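Local structure of DNA polymerase (Bacillus phage phi29, 2PY5) at residues F181-D186 with K379-L384; K196-I201 with K205-V210; G358-F363 with N387-K392. The protein replicates the viral genome by protein-primed, processive strand-displacement DNA synthesis and proofreads its product with a 3'-5' exonuclease activity. The protein carries 2 engineered substitutions. All blocks are in the same frame, centred on the assembly; numbering follows the deposited sequence. Where two conformers were deposited one is given.

How the contacts relate
The chain leaves the exonuclease region through helix 160-182, and residues 181-186 at its C-terminal end form the first half of contact 1, whose partner, 379-384, arrives 193 residues later. Inside that long loop lies contact 2, a local closure in which the following helix, 204-210, packs against helix 190-202 after a short turn. Contact 3 (358-363 with 387-392) opens within the same loop and closes beyond it, so contacts 1 and 3 cross, while contacts 2 and 3 follow in series. The last two also touch, F198 meeting F360 and F363. Together they tie the exonuclease region, the 192-229 linking region and the polymerase helices.

Contact 1: residues F181-D186 with K379-L384; sequences FKQGLD and KQLAKL
Q183 and L381 face each other where the end of helix 160-182 approaches helix 376-387, their CA atoms being the nearest pair of the two backbones at 8.6 Å. At G184 the first helix stops in a Schellman motif: phi turns positive, 98°, and G184 N still bonds back to F181 O at 2.9 Å. The chain then bends through an inverse gamma turn centred on L185. CB of both Q183 and L185 points toward the second helix.

L381 meets both of them. One of its methyls, CD1, lies 3.5 Å from CG of Q183, the glutamine chain lying across the leucine. It is thus the aliphatic part of the glutamine that does the touching; a bend at chi2 (-37°) folds the amide back, and NE2 is bonded to I179 O in the preceding helical turn. L185 passes alongside L381, the two side chains pointing opposite ways, with L185 CD2 at 4.2 Å from L381 CB. No hydrogen bond spans the two segments, and the union rests on carbon alone. L381 also packs on I179, Q180 and F137, while L185 O receives a bond from K125 NZ.

Flanking L381 on the same helix, K383 NZ bonds to Q380 OE1 at 3.1 Å; neither residue takes part in the contact. The arrangement is that of a capped helix end resting against a helix of another functional region: exonuclease on one side, and on the other the polymerization helix, where K379 and K383 serve the incoming nucleotide and L384 probably positions the templating one.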
loop_
_atom_site.group_PDB
_atom_site.type_symbol
_atom_site.label_atom_id
_atom_site.label_comp_id
_atom_site.label_asym_id
_atom_site.label_seq_id
_atom_site.Cartn_x
_atom_site.Cartn_y
_atom_site.Cartn_z
ATOM N N PHE F 181 -18.057 6.701 5.880
ATOM C CA PHE F 181 -19.233 6.969 5.047
ATOM C C PHE F 181 -19.874 8.300 5.409
ATOM O O PHE F 181 -20.280 9.075 4.523
ATOM C CB PHE F 181 -20.270 5.838 5.181
ATOM C CG PHE F 181 -19.807 4.487 4.679
ATOM C CD1 PHE F 181 -18.773 4.356 3.760
ATOM C CD2 PHE F 181 -20.429 3.332 5.133
ATOM C CE1 PHE F 181 -18.374 3.095 3.311
ATOM C CE2 PHE F 181 -20.030 2.078 4.679
ATOM C CZ PHE F 181 -19.011 1.969 3.770
ATOM N N LYS F 182 -19.929 8.628 6.702
ATOM C CA LYS F 182 -20.498 9.914 7.124
ATOM C C LYS F 182 -19.701 11.132 6.628
ATOM O O LYS F 182 -20.243 12.229 6.503
ATOM C CB LYS F 182 -20.646 9.976 8.649
ATOM C CG LYS F 182 -21.798 9.153 9.185
ATOM C CD LYS F 182 -21.837 9.210 10.710
ATOM C CE LYS F 182 -23.108 8.588 11.280
ATOM N NZ LYS F 182 -23.124 8.623 12.782
ATOM N N GLN F 183 -18.410 10.937 6.351
ATOM C CA GLN F 183 -17.565 11.971 5.783
ATOM C C GLN F 183 -17.802 12.124 4.277
ATOM O O GLN F 183 -17.283 13.059 3.680
ATOM C CB GLN F 183 -16.077 11.649 5.985
ATOM C CG GLN F 183 -15.613 11.448 7.402
ATOM C CD GLN F 183 -16.274 12.359 8.370
ATOM O OE1 GLN F 183 -16.044 13.570 8.342
ATOM N NE2 GLN F 183 -17.114 11.787 9.263
ATOM N N GLY F 184 -18.550 11.199 3.684
ATOM C CA GLY F 184 -18.824 11.244 2.246
ATOM C C GLY F 184 -17.902 10.334 1.463
ATOM O O GLY F 184 -17.938 10.317 0.235
ATOM N N LEU F 185 -17.090 9.577 2.184
ATOM C CA LEU F 185 -16.068 8.734 1.574
ATOM C C LEU F 185 -16.636 7.336 1.389
ATOM O O LEU F 185 -16.346 6.415 2.154
ATOM C CB LEU F 185 -14.800 8.730 2.448
ATOM C CG LEU F 185 -13.806 9.907 2.386
ATOM C CD1 LEU F 185 -14.329 11.176 1.726
ATOM C CD2 LEU F 185 -13.223 10.203 3.760
ATOM N N ASP F 186 -17.491 7.180 0.382
ATOM C CA ASP F 186 -18.268 5.938 0.288
ATOM C C ASP F 186 -18.061 5.154 -1.004
ATOM O O ASP F 186 -18.881 4.288 -1.337
ATOM C CB ASP F 186 -19.747 6.242 0.481
ATOM C CG ASP F 186 -20.284 7.170 -0.546
ATOM O OD1 ASP F 186 -21.410 7.702 -0.337
ATOM O OD2 ASP F 186 -19.599 7.421 -1.566
ATOM N N LYS F 379 -9.062 12.635 11.549
ATOM C CA LYS F 379 -7.675 12.945 11.206
ATOM C C LYS F 379 -7.102 11.847 10.316
ATOM O O LYS F 379 -6.450 12.137 9.326
ATOM C CB LYS F 379 -6.803 13.089 12.445
ATOM C CG LYS F 379 -5.366 13.482 12.122
ATOM C CD LYS F 379 -4.557 13.695 13.366
ATOM C CE LYS F 379 -3.212 14.298 13.055
ATOM N NZ LYS F 379 -2.549 14.793 14.289
ATOM N N GLN F 380 -7.359 10.585 10.665
ATOM C CA GLN F 380 -6.841 9.468 9.865
ATOM C C GLN F 380 -7.413 9.492 8.465
ATOM O O GLN F 380 -6.747 9.107 7.503
ATOM C CB GLN F 380 -7.190 8.102 10.494
ATOM C CG GLN F 380 -6.739 7.912 11.916
ATOM C CD GLN F 380 -5.377 8.493 12.191
ATOM O OE1 GLN F 380 -4.397 8.147 11.531
ATOM N NE2 GLN F 380 -5.304 9.389 13.171
ATOM N N LEU F 381 -8.680 9.878 8.350
ATOM C CA LEU F 381 -9.326 9.906 7.060
ATOM C C LEU F 381 -8.760 11.023 6.195
ATOM O O LEU F 381 -8.632 10.854 4.990
ATOM C CB LEU F 381 -10.831 10.044 7.205
ATOM C CG LEU F 381 -11.514 8.825 7.810
ATOM C CD1 LEU F 381 -12.971 9.185 8.062
ATOM C CD2 LEU F 381 -11.387 7.584 6.924
ATOM N N ALA F 382 -8.405 12.146 6.815
ATOM C CA ALA F 382 -7.760 13.245 6.078
ATOM C C ALA F 382 -6.401 12.809 5.539
ATOM O O ALA F 382 -6.046 13.105 4.401
ATOM C CB ALA F 382 -7.627 14.474 6.968
ATOM N N LYS F 383 -5.638 12.091 6.356
ATOM C CA LYS F 383 -4.367 11.525 5.924
ATOM C C LYS F 383 -4.584 10.562 4.767
ATOM O O LYS F 383 -3.852 10.559 3.780
ATOM C CB LYS F 383 -3.697 10.817 7.094
ATOM C CG LYS F 383 -3.282 11.780 8.202
ATOM C CD LYS F 383 -3.008 11.072 9.506
ATOM C CE LYS F 383 -1.829 10.153 9.427
ATOM N NZ LYS F 383 -1.644 9.452 10.744
ATOM N N LEU F 384 -5.615 9.734 4.890
ATOM C CA LEU F 384 -5.933 8.787 3.849
ATOM C C LEU F 384 -6.270 9.490 2.532
ATOM O O LEU F 384 -5.812 9.083 1.466
ATOM C CB LEU F 384 -7.083 7.879 4.309
ATOM C CG LEU F 384 -7.308 6.572 3.581
ATOM C CD1 LEU F 384 -6.080 5.654 3.586
ATOM C CD2 LEU F 384 -8.493 5.880 4.248
#

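Contact 2: residues K196-I201 with K205-V210; sequences KGFKDI and KKFKKV. With EDO (1,2-ethanediol), chain M.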
loop_
_atom_site.group_PDB
_atom_site.type_symbol
_atom_site.label_atom_id
_atom_site.label_comp_id
_atom_site.label_asym_id
_atom_site.label_seq_id
_atom_site.Cartn_x
_atom_site.Cartn_y
_atom_site.Cartn_z
ATOM N N LYS F 196 -12.088 11.040 -6.466
ATOM C CA LYS F 196 -13.388 11.701 -6.562
ATOM C C LYS F 196 -13.311 13.064 -5.882
ATOM O O LYS F 196 -13.801 14.060 -6.421
ATOM C CB LYS F 196 -14.489 10.839 -5.950
ATOM C CG LYS F 196 -15.880 11.429 -6.068
ATOM C CD LYS F 196 -16.223 12.312 -4.898
ATOM C CE LYS F 196 -17.704 12.628 -4.876
ATOM N NZ LYS F 196 -18.060 13.503 -3.739
ATOM N N GLY F 197 -12.680 13.108 -4.718
ATOM C CA GLY F 197 -12.520 14.361 -3.960
ATOM C C GLY F 197 -11.725 15.388 -4.720
ATOM O O GLY F 197 -12.082 16.579 -4.738
ATOM N N PHE F 198 -10.663 14.940 -5.356
ATOM C CA PHE F 198 -9.856 15.806 -6.209
ATOM C C PHE F 198 -10.687 16.364 -7.361
ATOM O O PHE F 198 -10.673 17.577 -7.627
ATOM C CB PHE F 198 -8.667 15.034 -6.736
ATOM C CG PHE F 198 -7.807 15.818 -7.661
ATOM C CD1 PHE F 198 -7.133 16.948 -7.219
ATOM C CD2 PHE F 198 -7.672 15.434 -8.974
ATOM C CE1 PHE F 198 -6.331 17.674 -8.094
ATOM C CE2 PHE F 198 -6.874 16.160 -9.854
ATOM C CZ PHE F 198 -6.211 17.271 -9.413
ATOM N N LYS F 199 -11.421 15.505 -8.058
ATOM C CA LYS F 199 -12.320 15.987 -9.131
ATOM C C LYS F 199 -13.343 16.995 -8.650
ATOM O O LYS F 199 -13.638 17.969 -9.354
ATOM C CB LYS F 199 -13.028 14.840 -9.822
ATOM C CG LYS F 199 -12.084 14.015 -10.611
ATOM C CD LYS F 199 -12.809 12.912 -11.335
ATOM C CE LYS F 199 -11.856 12.108 -12.168
ATOM N NZ LYS F 199 -12.511 10.909 -12.767
ATOM N N ASP F 200 -13.878 16.782 -7.458
ATOM C CA ASP F 200 -14.848 17.733 -6.867
ATOM C C ASP F 200 -14.221 19.121 -6.775
ATOM O O ASP F 200 -14.893 20.142 -7.032
ATOM C CB ASP F 200 -15.273 17.314 -5.452
ATOM C CG ASP F 200 -16.227 16.114 -5.424
ATOM O OD1 ASP F 200 -16.743 15.694 -6.478
ATOM O OD2 ASP F 200 -16.425 15.588 -4.306
ATOM N N ILE F 201 -12.953 19.166 -6.376
ATOM C CA ILE F 201 -12.286 20.431 -6.077
ATOM C C ILE F 201 -11.809 21.147 -7.321
ATOM O O ILE F 201 -11.995 22.365 -7.434
ATOM C CB ILE F 201 -11.130 20.224 -5.083
ATOM C CG1 ILE F 201 -11.686 19.814 -3.718
ATOM C CG2 ILE F 201 -10.277 21.507 -4.950
ATOM C CD1 ILE F 201 -12.695 20.781 -3.134
ATOM N N LYS F 205 -14.968 19.274 -15.374
ATOM C CA LYS F 205 -14.698 20.032 -16.599
ATOM C C LYS F 205 -13.194 20.270 -16.756
ATOM O O LYS F 205 -12.618 19.978 -17.815
ATOM C CB LYS F 205 -15.441 21.371 -16.570
ATOM C CG LYS F 205 -15.273 22.213 -17.822
ATOM C CD LYS F 205 -16.160 23.454 -17.766
ATOM C CE LYS F 205 -16.027 24.295 -19.032
ATOM N NZ LYS F 205 -16.548 23.600 -20.246
ATOM N N LYS F 206 -12.560 20.795 -15.711
ATOM C CA LYS F 206 -11.119 21.049 -15.770
ATOM C C LYS F 206 -10.348 19.744 -15.861
ATOM O O LYS F 206 -9.404 19.635 -16.641
ATOM C CB LYS F 206 -10.631 21.854 -14.564
ATOM C CG LYS F 206 -9.128 22.200 -14.630
ATOM C CD LYS F 206 -8.680 23.223 -13.591
ATOM C CE LYS F 206 -7.171 23.474 -13.674
ATOM N NZ LYS F 206 -6.655 24.236 -12.477
ATOM N N PHE F 207 -10.737 18.755 -15.061
ATOM C CA PHE F 207 -10.032 17.461 -15.055
ATOM C C PHE F 207 -9.944 16.894 -16.480
ATOM O O PHE F 207 -8.883 16.469 -16.916
ATOM C CB PHE F 207 -10.733 16.462 -14.123
ATOM C CG PHE F 207 -9.952 15.219 -13.887
ATOM C CD1 PHE F 207 -9.204 15.060 -12.729
ATOM C CD2 PHE F 207 -9.940 14.194 -14.832
ATOM C CE1 PHE F 207 -8.462 13.892 -12.516
ATOM C CE2 PHE F 207 -9.184 13.045 -14.620
ATOM C CZ PHE F 207 -8.446 12.906 -13.469
ATOM N N LYS F 208 -11.068 16.900 -17.203
ATOM C CA LYS F 208 -11.115 16.359 -18.558
ATOM C C LYS F 208 -10.229 17.138 -19.530
ATOM O O LYS F 208 -9.644 16.566 -20.453
ATOM C CB LYS F 208 -12.555 16.360 -19.076
ATOM C CG LYS F 208 -13.467 15.398 -18.353
ATOM C CD LYS F 208 -14.889 15.582 -18.841
ATOM C CE LYS F 208 -15.824 14.573 -18.241
ATOM N NZ LYS F 208 -17.229 15.085 -18.300
ATOM N N LYS F 209 -10.125 18.433 -19.309
ATOM C CA LYS F 209 -9.347 19.305 -20.185
ATOM C C LYS F 209 -7.862 19.079 -19.966
ATOM O O LYS F 209 -7.093 18.962 -20.935
ATOM C CB LYS F 209 -9.709 20.761 -19.916
ATOM C CG LYS F 209 -9.107 21.753 -20.895
ATOM C CD LYS F 209 -9.750 23.113 -20.728
ATOM C CE LYS F 209 -9.277 24.109 -21.777
ATOM N NZ LYS F 209 -10.142 25.333 -21.777
ATOM N N VAL F 210 -7.449 19.002 -18.702
ATOM C CA VAL F 210 -6.023 18.932 -18.371
ATOM C C VAL F 210 -5.472 17.509 -18.279
ATOM O O VAL F 210 -4.262 17.313 -18.420
ATOM C CB VAL F 210 -5.648 19.739 -17.103
ATOM C CG1 VAL F 210 -6.190 21.183 -17.214
ATOM C CG2 VAL F 210 -6.099 19.069 -15.853
HETATM C C1 EDO M . -11.431 13.298 -20.935
HETATM O O1 EDO M . -10.748 14.429 -21.494
HETATM C C2 EDO M . -10.483 12.456 -20.081
HETATM O O2 EDO M . -10.223 13.032 -18.798
#
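Stacking of an alkylammonium chain on an aromatic ring dominates the meeting of K199 with F207, whose CA atoms lie 6.5 Å apart. The lysine runs extended beyond CG and crosses one face of the phenyl ring, placing CE almost exactly above its middle, 3.6 Å from the centroid and 7° off the normal. This is a close CH-pi contact. NZ continues past the centre to 4.7 Å from the centroid of the F207 ring, still over the face, which adds a cation-pi component. Nearer the backbone, K199 CG rests 3.7 Å from F207 CD1, so the chain follows the ring from its root outward.

Apolar contact joins the two phenylalanines. F198 CE2 approaches F207 CE1 to 3.8 Å, each ring meeting the other at its edge. The phenyl side chains are set crosswise. For F207, a CG trans to the backbone N (chi1 -170°) carries the ring between the helices, where L195, I202 and F211 also border it.

Polar interactions stay within a segment or reach solvent components. In the conformer given, K196 NZ lies on the syn side of D200 OD2, a salt bridge that the second conformer of the lysine leaves doubtful. An ethanediol molecule, probably from the crystallisation liquor, gives its O1 hydroxyl to K208 O at 2.6 Å.

The arrangement is one of two consecutive helices joined by a short turn and packed through F207, here in the region involved in DNA binding, terminal protein interaction and coordination of synthesis with degradation.

Contact 3: residues G358-F363 with N387-K392; sequences GLFKDF and NSLYGK. With EDO (1,2-ethanediol), chain H; nucleotides of chain C.
The apolar packing between the start of helix 361-373 and the segment 387-392 of the polymerase region, whose K392 contacts the bound DNA, is formed where L389 meets F360 and F363. A single methyl, L389 CD2, does all the touching: it sits over one face of F363, 4.1 Å from the ring centroid and 29° off the normal, a CH-pi contact. It also lies 3.8 Å from F360 CD2, approaching that ring obliquely. With CG trans to the backbone N (chi1 -176°), the leucine reaches out to these rings, while F363 comes from the opposite direction.

Away from this apolar side, the segment handles polar partners. K392, its chain folded at chi2 and chi3, grips the single-stranded DNA by its phosphate, NZ donating to OP2 of DC4 of chain C at 2.8 Å and to O5' of the same nucleotide at 3.2 Å. The amide of N387 meets an ethanediol, probably from the crystallisation liquor, ND2 to O1 at 3.0 Å and nearly straight at 174°.

F360 and L389 also pack on F198 of helix 190-202 and M258 of helix 253-260, and F360 touches M429 of helix 427-447, so the contact lies among these three helices at the start of helix 361-373.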
loop_
_atom_site.group_PDB
_atom_site.type_symbol
_atom_site.label_atom_id
_atom_site.label_comp_id
_atom_site.label_asym_id
_atom_site.label_seq_id
_atom_site.Cartn_x
_atom_site.Cartn_y
_atom_site.Cartn_z
ATOM N N GLY F 358 0.860 23.736 -9.039
ATOM C CA GLY F 358 -0.385 24.191 -8.440
ATOM C C GLY F 358 -1.672 23.417 -8.698
ATOM O O GLY F 358 -2.733 23.800 -8.180
ATOM N N LEU F 359 -1.608 22.341 -9.485
ATOM C CA LEU F 359 -2.823 21.575 -9.800
ATOM C C LEU F 359 -3.472 20.967 -8.562
ATOM O O LEU F 359 -4.680 20.736 -8.561
ATOM C CB LEU F 359 -2.550 20.481 -10.845
ATOM C CG LEU F 359 -2.362 20.989 -12.272
ATOM C CD1 LEU F 359 -1.664 19.940 -13.127
ATOM C CD2 LEU F 359 -3.701 21.369 -12.884
ATOM N N PHE F 360 -2.676 20.718 -7.511
ATOM C CA PHE F 360 -3.161 20.063 -6.298
ATOM C C PHE F 360 -3.319 20.979 -5.094
ATOM O O PHE F 360 -3.667 20.504 -4.010
ATOM C CB PHE F 360 -2.230 18.900 -5.926
ATOM C CG PHE F 360 -2.119 17.869 -6.990
ATOM C CD1 PHE F 360 -1.079 17.895 -7.904
ATOM C CD2 PHE F 360 -3.085 16.898 -7.109
ATOM C CE1 PHE F 360 -0.996 16.930 -8.869
ATOM C CE2 PHE F 360 -3.011 15.943 -8.105
ATOM C CZ PHE F 360 -1.961 15.966 -8.976
ATOM N N LYS F 361 -3.102 22.281 -5.282
ATOM C CA LYS F 361 -3.073 23.222 -4.168
ATOM C C LYS F 361 -4.358 23.170 -3.341
ATOM O O LYS F 361 -4.318 22.997 -2.126
ATOM C CB LYS F 361 -2.880 24.641 -4.659
ATOM C CG LYS F 361 -2.813 25.633 -3.528
ATOM C CD LYS F 361 -2.385 26.988 -4.014
ATOM C CE LYS F 361 -2.793 28.069 -3.052
ATOM N NZ LYS F 361 -2.289 27.841 -1.668
ATOM N N ASP F 362 -5.503 23.338 -4.001
ATOM C CA ASP F 362 -6.763 23.449 -3.266
ATOM C C ASP F 362 -7.130 22.146 -2.555
ATOM O O ASP F 362 -7.660 22.174 -1.451
ATOM C CB ASP F 362 -7.905 23.907 -4.183
ATOM C CG ASP F 362 -7.750 25.352 -4.657
ATOM O OD1 ASP F 362 -6.990 26.137 -4.040
ATOM O OD2 ASP F 362 -8.426 25.710 -5.650
ATOM N N PHE F 363 -6.851 21.012 -3.184
ATOM C CA PHE F 363 -7.150 19.698 -2.578
ATOM C C PHE F 363 -6.288 19.479 -1.354
ATOM O O PHE F 363 -6.758 19.064 -0.294
ATOM C CB PHE F 363 -6.880 18.580 -3.597
ATOM C CG PHE F 363 -7.096 17.186 -3.054
ATOM C CD1 PHE F 363 -8.368 16.635 -3.016
ATOM C CD2 PHE F 363 -6.026 16.420 -2.579
ATOM C CE1 PHE F 363 -8.581 15.343 -2.507
ATOM C CE2 PHE F 363 -6.243 15.129 -2.072
ATOM C CZ PHE F 363 -7.513 14.593 -2.063
ATOM N N ASN F 387 -3.001 10.845 1.083
ATOM C CA ASN F 387 -1.985 9.816 0.767
ATOM C C ASN F 387 -2.390 8.905 -0.401
ATOM O O ASN F 387 -1.529 8.319 -1.055
ATOM C CB ASN F 387 -1.685 8.963 2.005
ATOM C CG ASN F 387 -0.892 9.710 3.056
ATOM O OD1 ASN F 387 -0.155 10.649 2.731
ATOM N ND2 ASN F 387 -0.999 9.274 4.323
ATOM N N SER F 388 -3.689 8.789 -0.663
ATOM C CA SER F 388 -4.217 7.813 -1.609
ATOM C C SER F 388 -4.492 8.390 -3.008
ATOM O O SER F 388 -4.956 7.669 -3.894
ATOM C CB SER F 388 -5.511 7.196 -1.053
ATOM O OG SER F 388 -5.357 6.663 0.254
ATOM N N LEU F 389 -4.147 9.652 -3.230
ATOM C CA LEU F 389 -4.406 10.283 -4.523
ATOM C C LEU F 389 -3.384 9.945 -5.636
ATOM O O LEU F 389 -3.777 9.554 -6.743
ATOM C CB LEU F 389 -4.484 11.819 -4.367
ATOM C CG LEU F 389 -4.847 12.559 -5.647
ATOM C CD1 LEU F 389 -6.122 12.079 -6.319
ATOM C CD2 LEU F 389 -4.951 14.067 -5.320
ATOM N N TYR F 390 -2.083 10.108 -5.392
ATOM C CA TYR F 390 -1.154 10.077 -6.523
ATOM C C TYR F 390 -1.185 8.745 -7.257
ATOM O O TYR F 390 -1.064 8.677 -8.484
ATOM C CB TYR F 390 0.293 10.443 -6.128
ATOM C CG TYR F 390 1.134 9.300 -5.600
ATOM C CD1 TYR F 390 1.796 8.439 -6.466
ATOM C CD2 TYR F 390 1.257 9.083 -4.244
ATOM C CE1 TYR F 390 2.547 7.403 -5.992
ATOM C CE2 TYR F 390 2.015 8.033 -3.757
ATOM C CZ TYR F 390 2.649 7.197 -4.640
ATOM O OH TYR F 390 3.423 6.159 -4.166
ATOM N N GLY F 391 -1.347 7.668 -6.489
ATOM C CA GLY F 391 -1.290 6.341 -7.066
ATOM C C GLY F 391 -2.368 6.071 -8.097
ATOM O O GLY F 391 -2.201 5.237 -8.976
ATOM N N LYS F 392 -3.501 6.751 -7.975
ATOM C CA LYS F 392 -4.611 6.546 -8.907
ATOM C C LYS F 392 -4.299 7.058 -10.318
ATOM O O LYS F 392 -4.865 6.589 -11.291
ATOM C CB LYS F 392 -5.866 7.207 -8.368
ATOM C CG LYS F 392 -6.474 6.456 -7.186
ATOM C CD LYS F 392 -7.211 5.186 -7.574
ATOM C CE LYS F 392 -8.573 5.447 -8.242
ATOM N NZ LYS F 392 -9.335 4.184 -8.503
HETATM C C1 EDO H . 0.887 11.987 6.361
HETATM O O1 EDO H . 0.752 10.554 6.393
HETATM C C2 EDO H . -0.504 12.619 6.300
HETATM O O2 EDO H . -1.016 12.860 4.972
ATOM P P DC C 4 -8.532 1.214 -6.564
ATOM O OP1 DC C 4 -7.732 0.877 -5.368
ATOM O OP2 DC C 4 -9.595 2.263 -6.512
ATOM O "O5'" DC C 4 -7.614 1.616 -7.796
ATOM C "C5'" DC C 4 -6.463 0.854 -8.063
ATOM C "C4'" DC C 4 -5.306 1.797 -8.345
ATOM O "O4'" DC C 4 -4.995 2.595 -7.171
ATOM C "C3'" DC C 4 -4.016 1.062 -8.660
ATOM O "O3'" DC C 4 -4.002 0.737 -10.024
ATOM C "C2'" DC C 4 -2.969 2.091 -8.299
ATOM C "C1'" DC C 4 -3.591 2.729 -7.071
ATOM N N1 DC C 4 -3.094 2.123 -5.808
ATOM C C2 DC C 4 -1.764 2.385 -5.433
ATOM O O2 DC C 4 -1.034 3.083 -6.162
ATOM N N3 DC C 4 -1.286 1.856 -4.282
ATOM C C4 DC C 4 -2.081 1.112 -3.516
ATOM N N4 DC C 4 -1.553 0.624 -2.384
ATOM C C5 DC C 4 -3.433 0.840 -3.872
ATOM C C6 DC C 4 -3.902 1.353 -5.014
#